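Putative hemin storage protein (Bordetella bronchiseptica, PDB 6AU1) cleaves deacetylated poly-beta-1,6-N-acetylglucosamine through its glycoside hydrolase domain, the part in this chain, and can disrupt bacterial biofilms. Local coordinates at residues Y108-G120 with A163-A175. Sequence-based numbering, arbitrary orientation.
Sequences YGKVVQSTTRKPG and AVLDDTEDSSPEA
Gln113 engages Asp170 and Ser171 through its backbone: its N donates to Asp170 OD1 at 3.1 Å, nearly straight at 173°, and its O accepts from Ser171 N at 2.8 Å. Two residues on, Thr115 N reaches Thr168 O at 3.0 Å, so main-chain donors on both segments are satisfied across the seam. Asp170 OD1 carries three bonds, since Ser172 N and OG also donate to it, all well out of the carboxylate plane, Gln113 N over one face and Ser172 N and OG over the other; the Ser172 N bond closes an Asx turn, while OD2 is taken by Ser131. A cis peptide precedes Asp170.

The hydroxyls form a hydrogen-bond chain. Ser114 OG lies anti to its own N (chi1 163°), a rotation that lets it donate to Thr168 OG1 at 2.6 Å while accepting from Thr116 N and Arg117 N in an ST turn and ST motif. Thr168 OG1 passes the chain on to Asp166 OD1, which also receives Thr168 N from the same face.

Arg117 and Glu169 meet with their planes 83° apart; the salt bridge from NH1 to OE1 measures 2.9 Å and arrives on the anti side. Arg129 forms a second salt bridge to OE1, Asp166 N occupies OE2, and a water links Arg117 NE, Asp166 OD2 and OE1. The carboxylate is thus held at both oxygens. Val112 crosses Glu169 at about a right angle, its CG1 3.7 Å from Glu169 CD and 3.8 Å from Leu165 CD2.

The arrangement ties together two loops that follow the parallel strands 89-94 and 156-159, polar cross-bracing among the long beta-to-alpha connections of a TIM-barrel glycoside hydrolase domain, with Ser172 at the N-cap position, right before helix 173-181.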
loop_
_atom_site.group_PDB
_atom_site.type_symbol
_atom_site.label_atom_id
_atom_site.label_comp_id
_atom_site.label_asym_id
_atom_site.label_seq_id
_atom_site.Cartn_x
_atom_site.Cartn_y
_atom_site.Cartn_z
ATOM N N TYR A 108 -17.042 14.809 -2.979
ATOM C CA TYR A 108 -16.087 15.906 -3.155
ATOM C C TYR A 108 -15.916 16.709 -1.871
ATOM O O TYR A 108 -16.890 17.221 -1.308
ATOM C CB TYR A 108 -16.517 16.844 -4.290
ATOM C CG TYR A 108 -15.543 17.982 -4.521
ATOM C CD1 TYR A 108 -14.372 17.778 -5.239
ATOM C CD2 TYR A 108 -15.792 19.261 -4.020
ATOM C CE1 TYR A 108 -13.473 18.804 -5.454
ATOM C CE2 TYR A 108 -14.891 20.300 -4.229
ATOM C CZ TYR A 108 -13.732 20.059 -4.947
ATOM O OH TYR A 108 -12.827 21.069 -5.173
ATOM N N GLY A 109 -14.672 16.814 -1.414
ATOM C CA GLY A 109 -14.348 17.622 -0.252
ATOM C C GLY A 109 -14.622 16.941 1.077
ATOM O O GLY A 109 -14.389 17.529 2.130
ATOM N N LYS A 110 -15.134 15.711 1.032
ATOM C CA LYS A 110 -15.454 14.972 2.252
ATOM C C LYS A 110 -14.208 14.227 2.703
ATOM O O LYS A 110 -14.148 12.992 2.676
ATOM C CB LYS A 110 -16.626 14.008 2.031
ATOM C CG LYS A 110 -17.880 14.671 1.467
ATOM C CD LYS A 110 -18.295 15.887 2.294
ATOM C CE LYS A 110 -19.627 16.447 1.792
ATOM N NZ LYS A 110 -19.987 17.721 2.487
ATOM N N VAL A 111 -13.216 15.009 3.119
ATOM C CA VAL A 111 -11.888 14.497 3.404
ATOM C C VAL A 111 -11.622 14.427 4.902
ATOM O O VAL A 111 -12.343 15.039 5.703
ATOM C CB VAL A 111 -10.801 15.379 2.752
ATOM C CG1 VAL A 111 -10.905 15.304 1.220
ATOM C CG2 VAL A 111 -10.924 16.837 3.241
ATOM N N VAL A 112 -10.580 13.688 5.262
ATOM C CA VAL A 112 -10.109 13.604 6.648
ATOM C C VAL A 112 -9.723 14.983 7.160
ATOM O O VAL A 112 -8.959 15.711 6.510
ATOM C CB VAL A 112 -8.899 12.651 6.766
ATOM C CG1 VAL A 112 -8.229 12.757 8.156
ATOM C CG2 VAL A 112 -9.325 11.210 6.440
ATOM N N GLN A 113 -10.263 15.349 8.318
ATOM C CA GLN A 113 -9.955 16.641 8.910
ATOM C C GLN A 113 -9.041 16.440 10.108
ATOM O O GLN A 113 -9.013 15.357 10.698
ATOM C CB GLN A 113 -11.237 17.370 9.321
ATOM C CG GLN A 113 -12.157 17.705 8.141
ATOM C CD GLN A 113 -13.420 18.428 8.586
ATOM O OE1 GLN A 113 -13.442 19.076 9.636
ATOM N NE2 GLN A 113 -14.480 18.310 7.801
ATOM N N SER A 114 -8.270 17.478 10.425
ATOM C CA SER A 114 -7.359 17.481 11.568
ATOM C C SER A 114 -7.697 18.646 12.493
ATOM O O SER A 114 -8.083 19.715 12.032
ATOM C CB SER A 114 -5.906 17.593 11.102
ATOM O OG SER A 114 -5.044 17.985 12.164
ATOM N N THR A 115 -7.531 18.464 13.798
ATOM C CA THR A 115 -7.790 19.562 14.726
ATOM C C THR A 115 -6.750 20.681 14.641
ATOM O O THR A 115 -6.988 21.803 15.111
ATOM C CB THR A 115 -7.827 19.065 16.190
ATOM O OG1 THR A 115 -6.578 18.451 16.510
ATOM C CG2 THR A 115 -8.943 18.048 16.386
ATOM N N THR A 116 -5.591 20.381 14.066
ATOM C CA THR A 116 -4.472 21.323 14.102
ATOM C C THR A 116 -3.941 21.733 12.726
ATOM O O THR A 116 -3.384 22.825 12.574
ATOM C CB THR A 116 -3.294 20.747 14.907
ATOM O OG1 THR A 116 -2.858 19.529 14.292
ATOM C CG2 THR A 116 -3.709 20.479 16.353
ATOM N N ARG A 117 -4.111 20.864 11.736
ATOM C CA ARG A 117 -3.564 21.118 10.399
ATOM C C ARG A 117 -4.249 22.317 9.730
ATOM O O ARG A 117 -5.442 22.554 9.922
ATOM C CB ARG A 117 -3.681 19.846 9.540
ATOM C CG ARG A 117 -3.260 19.987 8.089
ATOM C CD ARG A 117 -2.941 18.619 7.470
ATOM N NE ARG A 117 -3.943 17.602 7.796
ATOM C CZ ARG A 117 -5.055 17.387 7.096
ATOM N NH1 ARG A 117 -5.908 16.441 7.470
ATOM N NH2 ARG A 117 -5.319 18.123 6.020
ATOM N N LYS A 118 -3.469 23.107 8.996
ATOM C CA LYS A 118 -3.986 24.273 8.276
ATOM C C LYS A 118 -3.979 23.964 6.780
ATOM O O LYS A 118 -3.323 23.018 6.331
ATOM C CB LYS A 118 -3.142 25.524 8.584
ATOM C CG LYS A 118 -3.223 26.005 10.040
ATOM C CD LYS A 118 -4.393 26.952 10.239
ATOM C CE LYS A 118 -4.680 27.195 11.713
ATOM N NZ LYS A 118 -5.738 28.233 11.890
ATOM N N PRO A 119 -4.722 24.747 5.990
ATOM C CA PRO A 119 -4.521 24.600 4.546
ATOM C C PRO A 119 -3.072 24.895 4.161
ATOM O O PRO A 119 -2.398 25.637 4.882
ATOM C CB PRO A 119 -5.457 25.664 3.941
ATOM C CG PRO A 119 -6.411 26.015 5.019
ATOM C CD PRO A 119 -5.725 25.770 6.331
ATOM N N GLY A 120 -2.606 24.336 3.047
ATOM C CA GLY A 120 -1.316 24.714 2.504
ATOM C C GLY A 120 -0.154 23.919 3.067
ATOM O O GLY A 120 1.003 24.321 2.926
ATOM N N ALA A 163 -3.540 4.799 3.762
ATOM C CA ALA A 163 -4.454 4.536 4.867
ATOM C C ALA A 163 -3.757 4.763 6.218
ATOM O O ALA A 163 -3.346 3.826 6.914
ATOM C CB ALA A 163 -5.003 3.116 4.763
ATOM N N VAL A 164 -3.607 6.035 6.553
ATOM C CA VAL A 164 -3.033 6.459 7.826
ATOM C C VAL A 164 -3.933 7.530 8.413
ATOM O O VAL A 164 -4.603 8.245 7.676
ATOM C CB VAL A 164 -1.595 7.039 7.686
ATOM C CG1 VAL A 164 -0.606 5.957 7.315
ATOM C CG2 VAL A 164 -1.561 8.190 6.666
ATOM N N LEU A 165 -3.937 7.623 9.742
ATOM C CA LEU A 165 -4.580 8.721 10.464
ATOM C C LEU A 165 -3.655 9.127 11.601
ATOM O O LEU A 165 -3.113 8.254 12.283
ATOM C CB LEU A 165 -5.939 8.294 11.028
ATOM C CG LEU A 165 -7.054 7.955 10.039
ATOM C CD1 LEU A 165 -8.220 7.302 10.765
ATOM C CD2 LEU A 165 -7.520 9.224 9.306
ATOM N N ASP A 166 -3.440 10.423 11.822
ATOM C CA ASP A 166 -2.581 10.774 12.952
ATOM C C ASP A 166 -3.414 11.080 14.197
ATOM O O ASP A 166 -4.617 10.841 14.205
ATOM C CB ASP A 166 -1.623 11.922 12.603
ATOM C CG ASP A 166 -2.318 13.258 12.370
ATOM O OD1 ASP A 166 -3.373 13.530 12.964
ATOM O OD2 ASP A 166 -1.765 14.064 11.594
ATOM N N ASP A 167 -2.768 11.568 15.254
ATOM C CA ASP A 167 -3.455 11.683 16.539
ATOM C C ASP A 167 -4.254 12.988 16.654
ATOM O O ASP A 167 -4.726 13.330 17.733
ATOM C CB ASP A 167 -2.453 11.545 17.697
ATOM C CG ASP A 167 -1.283 12.510 17.595
ATOM O OD1 ASP A 167 -1.187 13.257 16.599
ATOM O OD2 ASP A 167 -0.439 12.500 18.519
ATOM N N THR A 168 -4.426 13.685 15.530
ATOM C CA THR A 168 -5.315 14.852 15.454
ATOM C C THR A 168 -6.468 14.610 14.480
ATOM O O THR A 168 -7.259 15.523 14.193
ATOM C CB THR A 168 -4.556 16.131 15.007
ATOM O OG1 THR A 168 -4.154 15.994 13.635
ATOM C CG2 THR A 168 -3.333 16.361 15.886
ATOM N N GLU A 169 -6.549 13.379 13.965
ATOM C CA GLU A 169 -7.500 13.007 12.916
ATOM C C GLU A 169 -8.297 11.773 13.335
ATOM O O GLU A 169 -7.863 11.050 14.227
ATOM C CB GLU A 169 -6.748 12.694 11.613
ATOM C CG GLU A 169 -5.956 13.863 11.040
ATOM C CD GLU A 169 -5.020 13.429 9.915
ATOM O OE1 GLU A 169 -4.721 14.270 9.040
ATOM O OE2 GLU A 169 -4.590 12.255 9.899
ATOM N N ASP A 170 -9.447 11.488 12.725
ATOM C CA ASP A 170 -10.219 12.333 11.822
ATOM C C ASP A 170 -11.120 13.222 12.692
ATOM O O ASP A 170 -11.832 12.711 13.555
ATOM C CB ASP A 170 -11.022 11.413 10.884
ATOM C CG ASP A 170 -11.808 12.151 9.829
ATOM O OD1 ASP A 170 -11.996 13.379 9.929
ATOM O OD2 ASP A 170 -12.252 11.461 8.889
ATOM N N SER A 171 -11.071 14.540 12.489
ATOM C CA SER A 171 -11.828 15.481 13.326
ATOM C C SER A 171 -13.133 15.961 12.681
ATOM O O SER A 171 -13.818 16.848 13.209
ATOM C CB SER A 171 -10.953 16.692 13.675
ATOM O OG SER A 171 -10.594 17.403 12.499
ATOM N N SER A 172 -13.489 15.366 11.550
ATOM C CA SER A 172 -14.699 15.764 10.830
ATOM C C SER A 172 -15.937 15.379 11.642
ATOM O O SER A 172 -15.866 14.491 12.495
ATOM C CB SER A 172 -14.726 15.119 9.438
ATOM O OG SER A 172 -14.908 13.717 9.523
ATOM N N PRO A 173 -17.070 16.064 11.410
ATOM C CA PRO A 173 -18.269 15.820 12.226
ATOM C C PRO A 173 -18.729 14.359 12.199
ATOM O O PRO A 173 -19.154 13.822 13.226
ATOM C CB PRO A 173 -19.321 16.735 11.580
ATOM C CG PRO A 173 -18.521 17.854 10.993
ATOM C CD PRO A 173 -17.239 17.218 10.506
ATOM N N GLU A 174 -18.649 13.731 11.030
ATOM C CA GLU A 174 -19.062 12.339 10.898
ATOM C C GLU A 174 -18.143 11.409 11.693
ATOM O O GLU A 174 -18.593 10.404 12.250
ATOM C CB GLU A 174 -19.090 11.920 9.423
ATOM C CG GLU A 174 -20.216 12.555 8.626
ATOM C CD GLU A 174 -19.963 14.013 8.281
ATOM O OE1 GLU A 174 -18.806 14.481 8.387
ATOM O OE2 GLU A 174 -20.934 14.696 7.894
ATOM N N ALA A 175 -16.856 11.739 11.747
ATOM C CA ALA A 175 -15.927 10.954 12.557
ATOM C C ALA A 175 -16.221 11.126 14.046
ATOM O O ALA A 175 -16.236 10.149 14.798
ATOM C CB ALA A 175 -14.476 11.339 12.252
HETATM O O HOH W 1 -12.027 19.689 12.119
HETATM O O HOH W 2 -2.501 16.292 10.201
#